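Local structure of DegT/DnrJ/EryC1/StrS aminotransferase (Brucella abortus 2308, 4QGR) at the interface of chains A and B. The protein is a pyridoxal phosphate-dependent aminotransferase of the DegT/DnrJ/EryC1/StrS family, with active sites close to the subunit boundary of its dimer. Numbering follows the deposited sequence. Chains: chain A/B, DegT/DnrJ/EryC1/StrS aminotransferase.

Contacts 1 and 2 are neighbouring parts of one two-fold symmetric interface, with the centres of their C-alpha atoms about 10 Å apart, and each has a twin with the chains exchanged. B:Asn236 belongs to both, touching A:Ala93 in contact 1 and using its backbone in contact 2. In each, residues from the chain B stretch between helices 215-224 and 247-278 meet chain A. Contact 1 is centred about 11 Å from A:Lys199, the predicted catalytic lysine, whereas contact 2 fastens the same stretch to a separate chain A loop. Together they probably keep the chain B segment in register beside the chain A active site.

Contact 1: the interface of chains A and B. Residues chain A 67, 92-94, 97; chain B 227, 236, 242.
A:Phe92 turns the CE2-CZ edge of its ring onto one face of the B:His227 imidazole, the planes at 87° and A:Phe92 CE2 3.6 Å from B:His227 NE2. At the imidazole rim, in its plane, lie the hydroxyl OG1 of A:Thr67 and the carboxylate carbon CD of A:Glu97. This is the subunit boundary of a fold-type I, pyridoxal phosphate-dependent enzyme of the DegT/DnrJ/EryC1/StrS family, where the partner chain reaches the rim of the cofactor site.

B:His227 ND1 donates a nearly straight bond (171° at the hydrogen) to A:Glu97 OE1, 2.6 Å away, which is approached on its syn side. Carboxylate and imidazole are close to coplanar, and this bond should fix the rotation of the ring; the nearby carboxylate may also stabilise a positive charge on the imidazole. A:Glu97 reaches it from helix 94-101 on an extended chain, CG trans to the backbone N (chi1 177°). Its other oxygen, OE2, lies 2.6 Å from a water that also contacts B:His227 O at 3.0 Å, tying the histidine backbone to the same carboxylate.

A:Thr67 OG1 comes to 3.3 Å from B:His227 CE1 and to 3.8 Å from B:Asn242 CB. A:Thr67 and B:Asn242 are both cofactor-binding positions, which suggests that the partner asparagine serves the chain A site. Away from the cofactor-binding threonine, the B:Asn236 amide nitrogen ND2 rests 3.3 Å from A:Ala93 CB.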
loop_
_atom_site.group_PDB
_atom_site.type_symbol
_atom_site.label_atom_id
_atom_site.label_comp_id
_atom_site.label_asym_id
_atom_site.label_seq_id
_atom_site.Cartn_x
_atom_site.Cartn_y
_atom_site.Cartn_z
ATOM N N THR A 67 6.042 -2.407 -5.101
ATOM C CA THR A 67 5.086 -2.933 -6.080
ATOM C C THR A 67 4.265 -1.747 -6.594
ATOM O O THR A 67 4.172 -1.493 -7.828
ATOM C CB THR A 67 4.175 -4.003 -5.436
ATOM O OG1 THR A 67 4.985 -5.078 -4.950
ATOM C CG2 THR A 67 3.173 -4.514 -6.451
ATOM N N PHE A 92 11.137 -11.158 -9.107
ATOM C CA PHE A 92 10.033 -11.186 -8.158
ATOM C C PHE A 92 8.709 -10.913 -8.841
ATOM O O PHE A 92 8.645 -10.146 -9.811
ATOM C CB PHE A 92 10.278 -10.132 -7.081
ATOM C CG PHE A 92 9.277 -10.156 -5.965
ATOM C CD1 PHE A 92 9.290 -11.183 -5.019
ATOM C CD2 PHE A 92 8.365 -9.145 -5.832
ATOM C CE1 PHE A 92 8.347 -11.208 -3.992
ATOM C CE2 PHE A 92 7.429 -9.151 -4.811
ATOM C CZ PHE A 92 7.440 -10.169 -3.871
ATOM N N ALA A 93 7.629 -11.528 -8.342
ATOM C CA ALA A 93 6.329 -11.467 -9.020
ATOM C C ALA A 93 5.839 -10.051 -9.366
ATOM O O ALA A 93 5.164 -9.857 -10.356
ATOM C CB ALA A 93 5.277 -12.149 -8.155
ATOM N N ALA A 94 6.074 -9.085 -8.488
ATOM C CA ALA A 94 5.622 -7.714 -8.690
ATOM C C ALA A 94 5.924 -7.158 -10.085
ATOM O O ALA A 94 5.093 -6.533 -10.627
ATOM C CB ALA A 94 6.246 -6.808 -7.658
ATOM N N GLU A 97 3.280 -8.690 -12.228
ATOM C CA GLU A 97 1.968 -8.609 -11.666
ATOM C C GLU A 97 1.310 -7.255 -11.875
ATOM O O GLU A 97 0.111 -7.203 -12.186
ATOM C CB GLU A 97 2.046 -8.918 -10.183
ATOM C CG GLU A 97 0.723 -8.809 -9.439
ATOM C CD GLU A 97 0.962 -9.008 -7.941
ATOM O OE1 GLU A 97 1.671 -8.177 -7.346
ATOM O OE2 GLU A 97 0.503 -10.064 -7.401
ATOM N N HIS B 227 0.439 -10.856 -3.205
ATOM C CA HIS B 227 0.662 -11.182 -4.630
ATOM C C HIS B 227 -0.044 -12.423 -5.120
ATOM O O HIS B 227 0.390 -13.052 -6.081
ATOM C CB HIS B 227 2.161 -11.288 -4.906
ATOM C CG HIS B 227 2.929 -10.097 -4.447
ATOM N ND1 HIS B 227 2.911 -8.896 -5.127
ATOM C CD2 HIS B 227 3.707 -9.903 -3.359
ATOM C CE1 HIS B 227 3.670 -8.024 -4.486
ATOM N NE2 HIS B 227 4.145 -8.603 -3.402
ATOM N N ASN B 236 2.240 -18.300 -7.327
ATOM C CA ASN B 236 1.090 -17.465 -7.240
ATOM C C ASN B 236 -0.007 -17.945 -8.185
ATOM O O ASN B 236 0.282 -18.292 -9.338
ATOM C CB ASN B 236 1.469 -16.026 -7.554
ATOM C CG ASN B 236 2.446 -15.461 -6.548
ATOM O OD1 ASN B 236 2.455 -15.855 -5.372
ATOM N ND2 ASN B 236 3.253 -14.484 -6.983
ATOM N N ASN B 242 0.564 -5.810 -2.922
ATOM C CA ASN B 242 1.308 -5.901 -1.667
ATOM C C ASN B 242 0.544 -5.031 -0.696
ATOM O O ASN B 242 0.665 -3.805 -0.741
ATOM C CB ASN B 242 2.748 -5.398 -1.854
ATOM C CG ASN B 242 3.470 -5.260 -0.546
ATOM O OD1 ASN B 242 2.930 -5.623 0.515
ATOM N ND2 ASN B 242 4.689 -4.755 -0.599
HETATM O O HOH W 1 0.075 -12.166 -8.923
#

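Contact 2: the interface of chains A and B. Residues chain A 330-332; chain B 235-238.
B:Asp235 clasps A:Thr331 with both carboxylate oxygens, and this polar end is the tightly packed part of the contact. The backbone N of A:Thr331 donates to B:Asp235 OD1 at 2.8 Å, while its side-chain hydroxyl OG1 donates to B:Asp235 OD2 at 2.7 Å. Both oxygens are met on the syn side, so backbone and side chain of one residue share a single carboxylate. The threonine rotamer suits this grip: with chi1 at -59°, OG1 stands beside its own backbone N and can face the acid together with it. The two side chains run roughly perpendicular to each other, and the paired bonds should hold the carboxylate against rotation.

Next to this clasp, A:Gln330 runs antiparallel alongside B:Asp235. Its extended chain carries the amide oxygen OE1 to the backbone N of B:Asn236, 3.0 Å away, in an almost straight bond (177° at the hydrogen). The donor sits well off the carbonyl plane of the glutamine. B:Asn236 then returns a bond through its backbone O, which accepts from A:Ala332 N at 2.9 Å, so the loops are also joined through main-chain groups.

Beyond this the packing is looser and apolar. A:Thr331 and B:Val237 run parallel, flank to flank, with A:Thr331 CB 4.0 Å from B:Val237 CG1. A:Ala332 CB lies 4.0 Å from B:Arg238 CA, and little of the arginine is covered by chain A.

In the fold, A:Gln330 to A:Ala332 directly follow 3-10 helix 327-329 and precede strand 337-338, meeting the chain B loop between helices 215-224 and 247-278; the centre of the contact lies about 33 Å from B:Lys199.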
loop_
_atom_site.group_PDB
_atom_site.type_symbol
_atom_site.label_atom_id
_atom_site.label_comp_id
_atom_site.label_asym_id
_atom_site.label_seq_id
_atom_site.Cartn_x
_atom_site.Cartn_y
_atom_site.Cartn_z
ATOM N N GLN A 330 4.555 -19.872 -13.308
ATOM C CA GLN A 330 3.618 -19.832 -12.188
ATOM C C GLN A 330 2.222 -19.712 -12.724
ATOM O O GLN A 330 1.999 -19.117 -13.780
ATOM C CB GLN A 330 3.918 -18.686 -11.215
ATOM C CG GLN A 330 5.281 -18.852 -10.532
ATOM C CD GLN A 330 5.539 -17.837 -9.456
ATOM O OE1 GLN A 330 4.614 -17.349 -8.811
ATOM N NE2 GLN A 330 6.822 -17.477 -9.272
ATOM N N THR A 331 1.283 -20.268 -11.976
ATOM C CA THR A 331 -0.117 -20.357 -12.374
ATOM C C THR A 331 -0.706 -19.051 -12.824
ATOM O O THR A 331 -1.436 -19.000 -13.831
ATOM C CB THR A 331 -0.981 -20.991 -11.226
ATOM O OG1 THR A 331 -0.479 -22.302 -10.919
ATOM C CG2 THR A 331 -2.443 -21.096 -11.572
ATOM N N ALA A 332 -0.464 -17.995 -12.077
ATOM C CA ALA A 332 -1.106 -16.723 -12.411
ATOM C C ALA A 332 -0.646 -16.142 -13.736
ATOM O O ALA A 332 -1.359 -15.332 -14.295
ATOM C CB ALA A 332 -0.846 -15.702 -11.339
ATOM N N ASP B 235 4.336 -20.419 -5.923
ATOM C CA ASP B 235 3.454 -20.367 -7.088
ATOM C C ASP B 235 2.256 -19.518 -6.801
ATOM O O ASP B 235 1.325 -19.975 -6.120
ATOM C CB ASP B 235 2.983 -21.780 -7.432
ATOM C CG ASP B 235 2.131 -21.813 -8.687
ATOM O OD1 ASP B 235 2.582 -21.265 -9.690
ATOM O OD2 ASP B 235 1.021 -22.385 -8.670
ATOM N N ASN B 236 2.240 -18.300 -7.327
ATOM C CA ASN B 236 1.090 -17.465 -7.240
ATOM C C ASN B 236 -0.007 -17.945 -8.185
ATOM O O ASN B 236 0.282 -18.292 -9.338
ATOM C CB ASN B 236 1.469 -16.026 -7.554
ATOM C CG ASN B 236 2.446 -15.461 -6.548
ATOM O OD1 ASN B 236 2.455 -15.855 -5.372
ATOM N ND2 ASN B 236 3.253 -14.484 -6.983
ATOM N N VAL B 237 -1.257 -17.922 -7.715
ATOM C CA VAL B 237 -2.344 -18.456 -8.495
ATOM C C VAL B 237 -3.324 -17.416 -8.990
ATOM O O VAL B 237 -4.165 -17.728 -9.820
ATOM C CB VAL B 237 -3.071 -19.573 -7.748
ATOM C CG1 VAL B 237 -2.047 -20.655 -7.399
ATOM C CG2 VAL B 237 -3.827 -19.008 -6.552
ATOM N N ARG B 238 -3.180 -16.184 -8.536
ATOM C CA ARG B 238 -4.059 -15.117 -8.954
ATOM C C ARG B 238 -3.239 -13.825 -8.939
ATOM O O ARG B 238 -2.159 -13.788 -8.360
ATOM C CB ARG B 238 -5.307 -15.019 -8.054
ATOM C CG ARG B 238 -5.042 -14.807 -6.567
ATOM C CD ARG B 238 -6.342 -14.737 -5.755
ATOM N NE ARG B 238 -7.123 -15.966 -5.882
ATOM C CZ ARG B 238 -6.929 -17.071 -5.175
ATOM N NH1 ARG B 238 -5.981 -17.139 -4.260
ATOM N NH2 ARG B 238 -7.703 -18.131 -5.400
#